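Local coordinates for membrane protein (Acinetobacter baumannii AB307-0294, PDB 5DL5) that probably forms a beta-barrel channel of the OprD porin family in the outer membrane and admits small solutes, including antibiotics, at residues 170-175 with 311-316; 304-309 with 323-328; 329-334 with 372-377; 361-366 with 406-411. All blocks are in the same frame, centred on the assembly; numbering follows the deposited sequence.

How the interactions relate
The four contacts illustrate how a porin barrel ties its long loops to one another and to its wall. Interactions 1 and 2 lie nearest the centre of the chain and share the loop 301-331; the hydroxyl of Tyr304 probably joins them by a hydrogen bond to Ser315 O. Interaction 1 pairs a Met-aromatic contact with a water bridge, interaction 2 two direct hydrogen bonds with apolar packing. Interactions 3 and 4 sit farther out, on the rim, and meet at the ends of the neighbouring strands 332-341, 351-365 and 371-384. Interaction 3 is a buried acid pair tied to interaction 2 by Ser324; interaction 4 is apolar and partly exposed. Interaction 1 touches neither 3 nor 4.

Interaction 1. Residues 170-175 with 311-316; sequences DQMSDQ and DGFQSI
The Met-aromatic contact of Met172 with Phe313 joins two loops folded inward in the OprD-type barrel: the turn that follows strand 160-171, and the long loop between strands 289-300 and 332-341. In this family such inward loops narrow the channel, and the buried position of the contact is consistent with that role. Met172 opens a type I beta turn that runs to Gln175, and Phe313 is the second residue of another, from Gly312 to Ser315. The two side chains meet at about a right angle. The methyl CE of Met172 lies over one face of the Phe313 ring, 4.0 Å from its centroid and displaced toward the rim, a CH-pi contact, while SD reaches the ring obliquely and touches Phe313 CB at 3.5 Å. An unusual first torsion of Met172, -117°, followed by bends at the next two bonds, folds the thioether against the ring. Phe313 is also held by its backbone N, which bonds to Glu145. Beside this apolar patch, Asp170 and the loop are linked by one water: it donates to Asp170 OD2 at 2.7 Å and accepts from Gly312 N at 2.8 Å.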
loop_
_atom_site.group_PDB
_atom_site.type_symbol
_atom_site.label_atom_id
_atom_site.label_comp_id
_atom_site.label_asym_id
_atom_site.label_seq_id
_atom_site.Cartn_x
_atom_site.Cartn_y
_atom_site.Cartn_z
ATOM N N ASP A 170 -1.316 -1.249 15.355
ATOM C CA ASP A 170 -0.748 -1.155 13.991
ATOM C C ASP A 170 0.742 -1.250 14.126
ATOM O O ASP A 170 1.310 -0.514 14.863
ATOM C CB ASP A 170 -1.197 0.172 13.394
ATOM C CG ASP A 170 -0.499 0.494 12.030
ATOM O OD1 ASP A 170 -0.008 -0.408 11.368
ATOM O OD2 ASP A 170 -0.421 1.670 11.691
ATOM N N GLN A 171 1.334 -2.246 13.491
ATOM C CA GLN A 171 2.795 -2.455 13.593
ATOM C C GLN A 171 3.427 -2.321 12.171
ATOM O O GLN A 171 3.319 -3.232 11.348
ATOM C CB GLN A 171 3.118 -3.882 14.152
ATOM C CG GLN A 171 4.664 -4.040 14.354
ATOM C CD GLN A 171 5.126 -5.371 15.046
ATOM O OE1 GLN A 171 4.443 -6.316 15.078
ATOM N NE2 GLN A 171 6.290 -5.403 15.487
ATOM N N MET A 172 4.048 -1.170 11.922
ATOM C CA MET A 172 4.580 -0.888 10.602
ATOM C C MET A 172 5.875 -1.691 10.378
ATOM O O MET A 172 6.474 -2.254 11.326
ATOM C CB MET A 172 4.883 0.611 10.421
ATOM C CG MET A 172 4.037 1.224 9.319
ATOM S SD MET A 172 4.384 0.508 7.709
ATOM C CE MET A 172 5.990 1.271 7.367
ATOM N N SER A 173 6.220 -1.786 9.109
ATOM C CA SER A 173 7.304 -2.680 8.679
ATOM C C SER A 173 8.660 -2.473 9.331
ATOM O O SER A 173 9.406 -3.402 9.509
ATOM C CB SER A 173 7.465 -2.464 7.144
ATOM O OG SER A 173 6.196 -2.757 6.545
ATOM N N ASP A 174 8.950 -1.234 9.738
ATOM C CA ASP A 174 10.209 -0.858 10.334
ATOM C C ASP A 174 10.140 -0.599 11.831
ATOM O O ASP A 174 10.964 0.201 12.387
ATOM C CB ASP A 174 10.738 0.416 9.618
ATOM C CG ASP A 174 9.852 1.662 9.858
ATOM O OD1 ASP A 174 8.647 1.549 10.214
ATOM O OD2 ASP A 174 10.393 2.783 9.744
ATOM N N GLN A 175 9.136 -1.206 12.467
ATOM C CA GLN A 175 8.939 -1.056 13.862
ATOM C C GLN A 175 8.992 -2.453 14.542
ATOM O O GLN A 175 8.381 -3.410 14.035
ATOM C CB GLN A 175 7.558 -0.378 14.162
ATOM C CG GLN A 175 7.322 0.943 13.417
ATOM C CD GLN A 175 8.187 2.042 13.978
ATOM O OE1 GLN A 175 8.421 2.076 15.149
ATOM N NE2 GLN A 175 8.719 2.902 13.108
ATOM N N ASP A 311 -2.895 4.640 10.003
ATOM C CA ASP A 311 -3.975 4.502 9.066
ATOM C C ASP A 311 -3.608 3.710 7.813
ATOM O O ASP A 311 -4.330 3.806 6.844
ATOM C CB ASP A 311 -4.594 5.917 8.686
ATOM C CG ASP A 311 -3.580 6.858 8.117
ATOM O OD1 ASP A 311 -2.425 6.964 8.669
ATOM O OD2 ASP A 311 -3.866 7.518 7.075
ATOM N N GLY A 312 -2.507 2.954 7.864
ATOM C CA GLY A 312 -2.160 2.137 6.778
ATOM C C GLY A 312 -1.192 2.857 5.870
ATOM O O GLY A 312 -1.556 3.842 5.208
ATOM N N PHE A 313 0.036 2.315 5.821
ATOM C CA PHE A 313 1.042 2.822 4.937
ATOM C C PHE A 313 0.749 2.640 3.435
ATOM O O PHE A 313 1.366 3.228 2.624
ATOM C CB PHE A 313 2.379 2.181 5.369
ATOM C CG PHE A 313 3.585 2.776 4.737
ATOM C CD1 PHE A 313 4.155 3.867 5.290
ATOM C CD2 PHE A 313 4.102 2.257 3.594
ATOM C CE1 PHE A 313 5.277 4.450 4.727
ATOM C CE2 PHE A 313 5.256 2.790 3.037
ATOM C CZ PHE A 313 5.835 3.877 3.617
ATOM N N GLN A 314 -0.149 1.752 3.017
ATOM C CA GLN A 314 -0.419 1.512 1.664
ATOM C C GLN A 314 -1.840 1.985 1.313
ATOM O O GLN A 314 -2.402 1.546 0.298
ATOM C CB GLN A 314 -0.275 -0.003 1.379
ATOM C CG GLN A 314 -0.016 -0.344 -0.068
ATOM C CD GLN A 314 0.844 -1.603 -0.161
ATOM O OE1 GLN A 314 1.982 -1.596 0.180
ATOM N NE2 GLN A 314 0.241 -2.706 -0.525
ATOM N N SER A 315 -2.444 2.862 2.134
ATOM C CA SER A 315 -3.837 3.278 1.919
ATOM C C SER A 315 -3.918 4.347 0.776
ATOM O O SER A 315 -4.343 5.463 0.995
ATOM C CB SER A 315 -4.446 3.822 3.204
ATOM O OG SER A 315 -4.469 2.798 4.158
ATOM N N ILE A 316 -3.484 3.983 -0.429
ATOM C CA ILE A 316 -3.228 4.945 -1.535
ATOM C C ILE A 316 -3.606 4.220 -2.823
ATOM O O ILE A 316 -2.742 3.981 -3.627
ATOM C CB ILE A 316 -1.811 5.527 -1.423
ATOM C CG1 ILE A 316 -1.426 6.517 -2.508
ATOM C CG2 ILE A 316 -0.700 4.545 -1.576
ATOM C CD1 ILE A 316 -2.048 7.850 -2.498
HETATM O O HOH W 1 -0.026 2.887 9.264
#

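Interaction 2. Residues 304-309 with 323-328; sequences YDYGQN and MSDFIG. With C8E ((hydroxyethyloxy)tri(ethyloxy)octane), chain B.
Two hydrogen bonds, one backbone and one side-chain, connect Tyr304 and Tyr306 to Ile327 and Asp325 within the loop between strands 289-300 and 332-341. In the first, Tyr304 N donates to Ile327 O at 3.0 Å. In the second, the hydroxyl OH of Tyr306 donates to Asp325 OD2 over a short 2.5 Å, coming from above the carboxylate plane, with ring and carboxylate turned 57° apart. Apolar packing lies between these bonds. Ile327 presents CG2 to the edge of the Tyr304 ring and to CB of Tyr304 at 3.8 Å. With CG1 between the backbone N and the carbonyl carbon (chi1 54°), its CD1 is carried to Tyr304 O, 3.4 Å away, and to CE1 of Tyr306 at 4.1 Å. A C8E detergent runs past the 323-328 side, its C19 3.1 Å from Met323 O. The loop is thus folded back on itself inside the OprD-type barrel. With the phenol of Tyr306 on OD2 and Ser321 on OD1, the buried carboxylate of Asp325 probably has its charge offset.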
loop_
_atom_site.group_PDB
_atom_site.type_symbol
_atom_site.label_atom_id
_atom_site.label_comp_id
_atom_site.label_asym_id
_atom_site.label_seq_id
_atom_site.Cartn_x
_atom_site.Cartn_y
_atom_site.Cartn_z
ATOM N N TYR A 304 -3.616 14.768 0.717
ATOM C CA TYR A 304 -3.930 13.382 1.077
ATOM C C TYR A 304 -2.781 12.851 1.979
ATOM O O TYR A 304 -1.915 12.085 1.531
ATOM C CB TYR A 304 -4.299 12.532 -0.116
ATOM C CG TYR A 304 -4.767 11.158 0.270
ATOM C CD1 TYR A 304 -5.854 11.010 1.124
ATOM C CD2 TYR A 304 -4.093 9.977 -0.099
ATOM C CE1 TYR A 304 -6.250 9.777 1.566
ATOM C CE2 TYR A 304 -4.563 8.711 0.271
ATOM C CZ TYR A 304 -5.587 8.603 1.173
ATOM O OH TYR A 304 -6.063 7.417 1.729
ATOM N N ASP A 305 -2.763 13.314 3.244
ATOM C CA ASP A 305 -1.580 13.137 4.181
ATOM C C ASP A 305 -1.796 11.739 4.872
ATOM O O ASP A 305 -2.054 11.678 6.062
ATOM C CB ASP A 305 -1.521 14.272 5.190
ATOM C CG ASP A 305 -0.995 15.594 4.649
ATOM O OD1 ASP A 305 -1.037 15.857 3.432
ATOM O OD2 ASP A 305 -0.765 16.499 5.476
ATOM N N TYR A 306 -1.883 10.678 4.054
ATOM C CA TYR A 306 -2.114 9.319 4.509
ATOM C C TYR A 306 -0.864 8.772 5.249
ATOM O O TYR A 306 0.301 9.202 5.070
ATOM C CB TYR A 306 -2.611 8.400 3.385
ATOM C CG TYR A 306 -1.487 7.858 2.482
ATOM C CD1 TYR A 306 -0.926 8.636 1.478
ATOM C CD2 TYR A 306 -0.929 6.616 2.698
ATOM C CE1 TYR A 306 0.121 8.175 0.678
ATOM C CE2 TYR A 306 0.100 6.186 1.941
ATOM C CZ TYR A 306 0.641 6.970 0.953
ATOM O OH TYR A 306 1.723 6.569 0.214
ATOM N N GLY A 307 -1.090 7.796 6.091
ATOM C CA GLY A 307 0.064 7.136 6.714
ATOM C C GLY A 307 0.618 7.836 7.908
ATOM O O GLY A 307 1.564 7.350 8.453
ATOM N N GLN A 308 0.007 8.899 8.416
ATOM C CA GLN A 308 0.578 9.676 9.485
ATOM C C GLN A 308 -0.167 9.430 10.822
ATOM O O GLN A 308 0.147 10.092 11.785
ATOM C CB GLN A 308 0.466 11.147 9.216
ATOM C CG GLN A 308 0.951 11.679 7.870
ATOM C CD GLN A 308 2.374 11.313 7.600
ATOM O OE1 GLN A 308 2.697 10.599 6.657
ATOM N NE2 GLN A 308 3.190 11.700 8.432
ATOM N N ASN A 309 -1.199 8.593 10.834
ATOM C CA ASN A 309 -2.050 8.413 12.065
ATOM C C ASN A 309 -2.484 6.961 12.134
ATOM O O ASN A 309 -3.716 6.676 12.201
ATOM C CB ASN A 309 -3.330 9.321 11.882
ATOM C CG ASN A 309 -3.036 10.823 11.801
ATOM O OD1 ASN A 309 -2.844 11.407 12.804
ATOM N ND2 ASN A 309 -2.990 11.418 10.611
ATOM N N MET A 323 7.298 6.896 -6.629
ATOM C CA MET A 323 8.046 7.308 -5.445
ATOM C C MET A 323 7.219 8.438 -4.807
ATOM O O MET A 323 6.912 8.382 -3.647
ATOM C CB MET A 323 9.453 7.756 -5.731
ATOM C CG MET A 323 10.067 8.276 -4.424
ATOM S SD MET A 323 11.690 8.934 -4.700
ATOM C CE MET A 323 11.358 10.436 -5.579
ATOM N N SER A 324 6.839 9.475 -5.573
ATOM C CA SER A 324 5.873 10.448 -5.067
ATOM C C SER A 324 4.479 9.971 -5.277
ATOM O O SER A 324 4.184 9.276 -6.250
ATOM C CB SER A 324 6.036 11.826 -5.794
ATOM O OG SER A 324 4.979 12.669 -5.470
ATOM N N ASP A 325 3.579 10.356 -4.381
ATOM C CA ASP A 325 2.184 9.979 -4.520
ATOM C C ASP A 325 1.301 11.085 -5.054
ATOM O O ASP A 325 0.061 10.872 -5.161
ATOM C CB ASP A 325 1.647 9.558 -3.200
ATOM C CG ASP A 325 2.235 8.206 -2.758
ATOM O OD1 ASP A 325 2.284 7.249 -3.544
ATOM O OD2 ASP A 325 2.546 8.127 -1.592
ATOM N N PHE A 326 1.844 12.252 -5.360
ATOM C CA PHE A 326 0.998 13.316 -6.062
ATOM C C PHE A 326 -0.237 13.665 -5.231
ATOM O O PHE A 326 -1.348 13.742 -5.677
ATOM C CB PHE A 326 0.707 12.971 -7.546
ATOM C CG PHE A 326 2.017 12.859 -8.366
ATOM C CD1 PHE A 326 2.778 11.692 -8.346
ATOM C CD2 PHE A 326 2.532 13.957 -9.053
ATOM C CE1 PHE A 326 4.048 11.633 -8.997
ATOM C CE2 PHE A 326 3.765 13.918 -9.757
ATOM C CZ PHE A 326 4.556 12.761 -9.655
ATOM N N ILE A 327 0.085 13.977 -3.975
ATOM C CA ILE A 327 -0.905 14.100 -2.858
ATOM C C ILE A 327 -0.779 15.410 -2.172
ATOM O O ILE A 327 -1.375 15.603 -1.152
ATOM C CB ILE A 327 -0.689 12.996 -1.756
ATOM C CG1 ILE A 327 0.782 13.013 -1.255
ATOM C CG2 ILE A 327 -1.294 11.694 -2.213
ATOM C CD1 ILE A 327 1.060 12.072 -0.066
ATOM N N GLY A 328 -0.112 16.370 -2.741
ATOM C CA GLY A 328 -0.039 17.703 -2.195
ATOM C C GLY A 328 -1.393 18.438 -2.211
ATOM O O GLY A 328 -2.348 18.105 -2.943
HETATM C C6 C8E B . 12.126 7.282 9.781
HETATM C C7 C8E B . 12.926 6.867 8.513
HETATM C C8 C8E B . 13.446 8.020 7.622
HETATM O O9 C8E B . 13.457 7.734 6.176
HETATM C C10 C8E B . 12.651 8.721 5.541
HETATM C C11 C8E B . 11.174 8.291 5.570
HETATM O O12 C8E B . 10.419 8.947 4.574
HETATM C C13 C8E B . 10.772 8.693 3.207
HETATM C C14 C8E B . 9.923 7.591 2.632
HETATM O O15 C8E B . 9.309 7.909 1.385
HETATM C C16 C8E B . 8.493 9.085 1.289
HETATM C C17 C8E B . 7.411 8.711 0.277
HETATM O O18 C8E B . 8.014 7.717 -0.606
HETATM C C19 C8E B . 7.127 6.677 -1.042
HETATM C C20 C8E B . 7.855 5.816 -2.060
HETATM O O21 C8E B . 7.065 4.872 -2.838
#

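Interaction 3. Residues 329-334 with 372-377; sequences NHEKSA and AQEREF
A close pair of buried carboxylates, Glu331 and Glu374, connects the residue just before strand 332-341 to strand 371-384 near one end of the barrel wall. Glu331 OE2 lies 2.5 Å from Glu374 OE1, a spacing at which one of the two acids probably carries a proton, whereas the other oxygen of Glu331, OE1, stays 3.0 Å from the same Glu374 OE1. The carboxylate planes are only 30° apart, although the side chains themselves cross at about a right angle. Glu331 runs fully extended with CG anti to its N (chi1 -175°), and Glu374 is extended beyond a first torsion of 62°, which turns its acid toward Glu331. In the antiparallel wall of this OprD-family porin the two residues stand on either side of strand 351-365, so their carboxylates span the strand that separates them. The surroundings are rich in polar partners: Glu374 OE2 is hydrogen-bonded to Tyr402 OH and Ser324 OG, and Glu331 OE1 to Gly328 N. Such partners would probably help to offset any negative charge left on the pair. The Phe326 side chain packs against both acids, and the aliphatic part of Glu331 rests on Ile363.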
loop_
_atom_site.group_PDB
_atom_site.type_symbol
_atom_site.label_atom_id
_atom_site.label_comp_id
_atom_site.label_asym_id
_atom_site.label_seq_id
_atom_site.Cartn_x
_atom_site.Cartn_y
_atom_site.Cartn_z
ATOM N N ASN A 329 -1.418 19.418 -1.357
ATOM C CA ASN A 329 -2.556 20.265 -1.119
ATOM C C ASN A 329 -2.938 20.985 -2.468
ATOM O O ASN A 329 -2.101 21.636 -3.025
ATOM C CB ASN A 329 -2.255 21.202 0.003
ATOM C CG ASN A 329 -3.435 22.123 0.385
ATOM O OD1 ASN A 329 -4.193 22.617 -0.456
ATOM N ND2 ASN A 329 -3.447 22.507 1.621
ATOM N N HIS A 330 -4.175 20.731 -2.967
ATOM C CA HIS A 330 -4.689 21.263 -4.301
ATOM C C HIS A 330 -3.968 20.698 -5.481
ATOM O O HIS A 330 -4.143 21.197 -6.552
ATOM C CB HIS A 330 -4.634 22.813 -4.332
ATOM C CG HIS A 330 -5.831 23.452 -3.717
ATOM N ND1 HIS A 330 -6.206 23.247 -2.384
ATOM C CD2 HIS A 330 -6.806 24.230 -4.272
ATOM C CE1 HIS A 330 -7.333 23.909 -2.132
ATOM N NE2 HIS A 330 -7.722 24.500 -3.261
ATOM N N GLU A 331 -3.100 19.650 -5.305
ATOM C CA GLU A 331 -2.274 19.213 -6.401
ATOM C C GLU A 331 -3.104 18.531 -7.485
ATOM O O GLU A 331 -3.909 17.618 -7.224
ATOM C CB GLU A 331 -1.184 18.233 -5.913
ATOM C CG GLU A 331 -0.217 17.848 -7.010
ATOM C CD GLU A 331 0.940 16.999 -6.589
ATOM O OE1 GLU A 331 0.988 16.613 -5.421
ATOM O OE2 GLU A 331 1.772 16.701 -7.487
ATOM N N LYS A 332 -2.872 18.947 -8.706
ATOM C CA LYS A 332 -3.337 18.197 -9.861
ATOM C C LYS A 332 -2.213 17.377 -10.489
ATOM O O LYS A 332 -1.112 17.846 -10.474
ATOM C CB LYS A 332 -3.883 19.179 -10.925
ATOM C CG LYS A 332 -5.030 20.052 -10.450
ATOM C CD LYS A 332 -5.362 21.008 -11.600
ATOM C CE LYS A 332 -6.783 21.485 -11.671
ATOM N NZ LYS A 332 -6.853 22.617 -10.752
ATOM N N SER A 333 -2.503 16.230 -11.168
ATOM C CA SER A 333 -1.406 15.574 -11.857
ATOM C C SER A 333 -1.902 14.701 -13.019
ATOM O O SER A 333 -3.087 14.309 -13.092
ATOM C CB SER A 333 -0.600 14.679 -10.854
ATOM O OG SER A 333 -1.441 13.712 -10.233
ATOM N N ALA A 334 -0.993 14.447 -13.954
ATOM C CA ALA A 334 -1.318 13.742 -15.184
ATOM C C ALA A 334 -0.187 12.779 -15.477
ATOM O O ALA A 334 0.974 13.119 -15.263
ATOM C CB ALA A 334 -1.477 14.713 -16.334
ATOM N N ALA A 372 3.535 25.301 -6.687
ATOM C CA ALA A 372 4.680 24.344 -6.759
ATOM C C ALA A 372 4.283 23.147 -7.652
ATOM O O ALA A 372 3.084 22.910 -8.007
ATOM C CB ALA A 372 5.127 23.857 -5.330
ATOM N N GLN A 373 5.327 22.452 -8.096
ATOM C CA GLN A 373 5.224 21.388 -9.095
ATOM C C GLN A 373 6.218 20.299 -8.801
ATOM O O GLN A 373 7.217 20.538 -8.181
ATOM C CB GLN A 373 5.630 21.966 -10.510
ATOM C CG GLN A 373 4.752 23.098 -10.908
ATOM C CD GLN A 373 5.352 23.959 -11.951
ATOM O OE1 GLN A 373 4.846 24.025 -13.036
ATOM N NE2 GLN A 373 6.452 24.642 -11.617
ATOM N N GLU A 374 5.962 19.144 -9.384
ATOM C CA GLU A 374 6.867 18.036 -9.298
ATOM C C GLU A 374 6.691 17.154 -10.535
ATOM O O GLU A 374 5.631 17.187 -11.191
ATOM C CB GLU A 374 6.551 17.193 -8.061
ATOM C CG GLU A 374 5.171 16.572 -8.040
ATOM C CD GLU A 374 4.870 15.767 -6.718
ATOM O OE1 GLU A 374 3.700 15.639 -6.300
ATOM O OE2 GLU A 374 5.822 15.208 -6.074
ATOM N N ARG A 375 7.748 16.428 -10.869
ATOM C CA ARG A 375 7.624 15.399 -11.841
ATOM C C ARG A 375 8.510 14.196 -11.572
ATOM O O ARG A 375 9.601 14.332 -11.029
ATOM C CB ARG A 375 8.047 15.971 -13.226
ATOM C CG ARG A 375 9.495 16.187 -13.380
ATOM C CD ARG A 375 9.769 16.804 -14.754
ATOM N NE ARG A 375 11.182 16.922 -14.879
ATOM C CZ ARG A 375 11.891 18.004 -14.603
ATOM N NH1 ARG A 375 11.289 19.146 -14.232
ATOM N NH2 ARG A 375 13.222 17.927 -14.697
ATOM N N GLU A 376 8.059 13.089 -12.143
ATOM C CA GLU A 376 8.684 11.839 -11.960
ATOM C C GLU A 376 8.694 11.023 -13.225
ATOM O O GLU A 376 7.644 10.826 -13.849
ATOM C CB GLU A 376 7.946 11.018 -10.847
ATOM C CG GLU A 376 8.780 9.839 -10.374
ATOM C CD GLU A 376 8.190 9.088 -9.163
ATOM O OE1 GLU A 376 8.612 7.904 -8.985
ATOM O OE2 GLU A 376 7.332 9.626 -8.373
ATOM N N PHE A 377 9.871 10.589 -13.585
ATOM C CA PHE A 377 10.133 9.583 -14.644
ATOM C C PHE A 377 10.495 8.196 -14.008
ATOM O O PHE A 377 11.488 8.055 -13.255
ATOM C CB PHE A 377 11.258 10.019 -15.609
ATOM C CG PHE A 377 11.440 9.073 -16.810
ATOM C CD1 PHE A 377 10.329 8.568 -17.537
ATOM C CD2 PHE A 377 12.753 8.655 -17.252
ATOM C CE1 PHE A 377 10.517 7.699 -18.632
ATOM C CE2 PHE A 377 12.927 7.814 -18.367
ATOM C CZ PHE A 377 11.836 7.345 -19.054
#

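Interaction 4. Residues 361-366 with 406-411; sequences WDIKVR and DAYQGA
Ile363 and Tyr408 meet at about a right angle, the methyl end of the isoleucine standing over one face of the phenol ring. CD1 of Ile363 is 4.0 Å from the ring centroid and 19° off its normal, a CH-pi contact shifted toward the rim. The second branch reaches the ring too: CG2 of Ile363 lies 3.7 Å from CE1 of Tyr408, so the two branches together span the width of the ring. Both arms can do this because CG1 is anti to the carbonyl carbon (chi1 -60°) and CG2 is anti to the backbone N. Val365, two residues on, points its CB the same way and crosses Tyr408 obliquely. Its CG2 approaches CD1 of that ring at 4.1 Å and CB of Ala407 at 4.3 Å, and it also rests against the backbone at Ala407 O, 3.6 Å away. No hydrogen bond joins the two segments; the contacts between them are apolar apart from the approach to Ala407 O. Beyond the two segments, Tyr408 meets the ring of Tyr412, planes about 15° apart, and touches Glu374 and Tyr402. Asp362 and Ile363 both face Ala372, forming a G1 beta bulge in strand 351-365 close to its last residues. A loop that leans on the end of a bulged barrel strand fits the rim of an OprD-family beta-barrel, here the loop joining strands 394-404 and 416-428.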
loop_
_atom_site.group_PDB
_atom_site.type_symbol
_atom_site.label_atom_id
_atom_site.label_comp_id
_atom_site.label_asym_id
_atom_site.label_seq_id
_atom_site.Cartn_x
_atom_site.Cartn_y
_atom_site.Cartn_z
ATOM N N TRP A 361 1.141 19.677 -10.406
ATOM C CA TRP A 361 1.234 21.116 -10.307
ATOM C C TRP A 361 0.170 21.697 -9.421
ATOM O O TRP A 361 -0.695 20.948 -8.974
ATOM C CB TRP A 361 1.145 21.728 -11.746
ATOM C CG TRP A 361 -0.161 21.652 -12.421
ATOM C CD1 TRP A 361 -1.146 22.641 -12.410
ATOM C CD2 TRP A 361 -0.712 20.540 -13.168
ATOM N NE1 TRP A 361 -2.251 22.189 -13.101
ATOM C CE2 TRP A 361 -1.998 20.906 -13.564
ATOM C CE3 TRP A 361 -0.257 19.241 -13.493
ATOM C CZ2 TRP A 361 -2.786 20.075 -14.371
ATOM C CZ3 TRP A 361 -1.126 18.389 -14.292
ATOM C CH2 TRP A 361 -2.343 18.811 -14.666
ATOM N N ASP A 362 0.132 23.017 -9.260
ATOM C CA ASP A 362 -0.911 23.625 -8.387
ATOM C C ASP A 362 -0.754 23.197 -6.885
ATOM O O ASP A 362 -1.713 23.201 -6.115
ATOM C CB ASP A 362 -2.346 23.285 -8.826
ATOM C CG ASP A 362 -2.959 24.331 -9.858
ATOM O OD1 ASP A 362 -2.301 25.317 -10.240
ATOM O OD2 ASP A 362 -4.109 24.054 -10.210
ATOM N N ILE A 363 0.429 22.832 -6.486
ATOM C CA ILE A 363 0.636 22.382 -5.111
ATOM C C ILE A 363 0.807 23.625 -4.253
ATOM O O ILE A 363 1.645 24.547 -4.566
ATOM C CB ILE A 363 1.904 21.574 -4.954
ATOM C CG1 ILE A 363 1.883 20.351 -5.812
ATOM C CG2 ILE A 363 2.097 21.252 -3.440
ATOM C CD1 ILE A 363 3.288 19.801 -6.043
ATOM N N LYS A 364 -0.051 23.687 -3.219
ATOM C CA LYS A 364 0.003 24.739 -2.211
ATOM C C LYS A 364 0.939 24.379 -1.085
ATOM O O LYS A 364 0.750 23.376 -0.477
ATOM C CB LYS A 364 -1.347 25.008 -1.535
ATOM C CG LYS A 364 -2.379 25.715 -2.371
ATOM C CD LYS A 364 -3.475 26.270 -1.474
ATOM C CE LYS A 364 -4.700 26.610 -2.331
ATOM N NZ LYS A 364 -5.810 27.256 -1.517
ATOM N N VAL A 365 1.886 25.237 -0.785
ATOM C CA VAL A 365 2.809 25.014 0.320
ATOM C C VAL A 365 2.615 26.248 1.160
ATOM O O VAL A 365 2.720 27.424 0.681
ATOM C CB VAL A 365 4.264 25.004 -0.150
ATOM C CG1 VAL A 365 5.176 24.832 1.048
ATOM C CG2 VAL A 365 4.526 23.905 -1.204
ATOM N N ARG A 366 2.227 25.980 2.411
ATOM C CA ARG A 366 1.593 26.919 3.268
ATOM C C ARG A 366 2.511 28.085 3.487
ATOM O O ARG A 366 3.650 27.854 3.827
ATOM C CB ARG A 366 1.336 26.197 4.664
ATOM C CG ARG A 366 0.711 27.191 5.685
ATOM C CD ARG A 366 0.288 26.429 6.949
ATOM N NE ARG A 366 1.514 26.078 7.668
ATOM C CZ ARG A 366 2.123 26.898 8.537
ATOM N NH1 ARG A 366 1.584 28.056 8.886
ATOM N NH2 ARG A 366 3.253 26.512 9.124
ATOM N N ASP A 406 11.459 24.531 -6.000
ATOM C CA ASP A 406 12.191 24.962 -4.783
ATOM C C ASP A 406 11.371 24.847 -3.474
ATOM O O ASP A 406 11.948 24.459 -2.421
ATOM C CB ASP A 406 12.595 26.429 -4.890
ATOM C CG ASP A 406 13.530 26.656 -5.979
ATOM O OD1 ASP A 406 14.097 25.629 -6.387
ATOM O OD2 ASP A 406 13.759 27.838 -6.404
ATOM N N ALA A 407 10.054 25.123 -3.597
ATOM C CA ALA A 407 9.138 25.186 -2.485
ATOM C C ALA A 407 8.721 23.786 -1.974
ATOM O O ALA A 407 8.098 23.701 -0.986
ATOM C CB ALA A 407 7.910 25.966 -2.969
ATOM N N TYR A 408 8.994 22.720 -2.725
ATOM C CA TYR A 408 8.589 21.346 -2.451
ATOM C C TYR A 408 9.775 20.413 -2.438
ATOM O O TYR A 408 9.810 19.371 -3.113
ATOM C CB TYR A 408 7.572 20.880 -3.483
ATOM C CG TYR A 408 6.535 19.841 -3.119
ATOM C CD1 TYR A 408 5.639 20.026 -2.034
ATOM C CD2 TYR A 408 6.378 18.701 -3.893
ATOM C CE1 TYR A 408 4.567 19.090 -1.702
ATOM C CE2 TYR A 408 5.399 17.758 -3.545
ATOM C CZ TYR A 408 4.454 18.002 -2.468
ATOM O OH TYR A 408 3.547 16.985 -2.302
ATOM N N GLN A 409 10.680 20.730 -1.558
ATOM C CA GLN A 409 11.899 19.974 -1.337
ATOM C C GLN A 409 11.680 19.316 0.046
ATOM O O GLN A 409 11.038 18.295 0.111
ATOM C CB GLN A 409 13.158 20.874 -1.422
ATOM C CG GLN A 409 13.473 21.413 -2.832
ATOM C CD GLN A 409 13.664 20.332 -3.899
ATOM O OE1 GLN A 409 14.519 19.408 -3.760
ATOM N NE2 GLN A 409 12.927 20.496 -5.031
ATOM N N GLY A 410 12.124 19.954 1.122
ATOM C CA GLY A 410 12.019 19.413 2.465
ATOM C C GLY A 410 10.550 19.312 2.898
ATOM O O GLY A 410 10.217 18.427 3.667
ATOM N N ALA A 411 9.655 20.157 2.365
ATOM C CA ALA A 411 8.225 19.907 2.535
ATOM C C ALA A 411 7.738 18.555 2.087
ATOM O O ALA A 411 6.658 18.222 2.511
ATOM C CB ALA A 411 7.352 20.985 1.931
#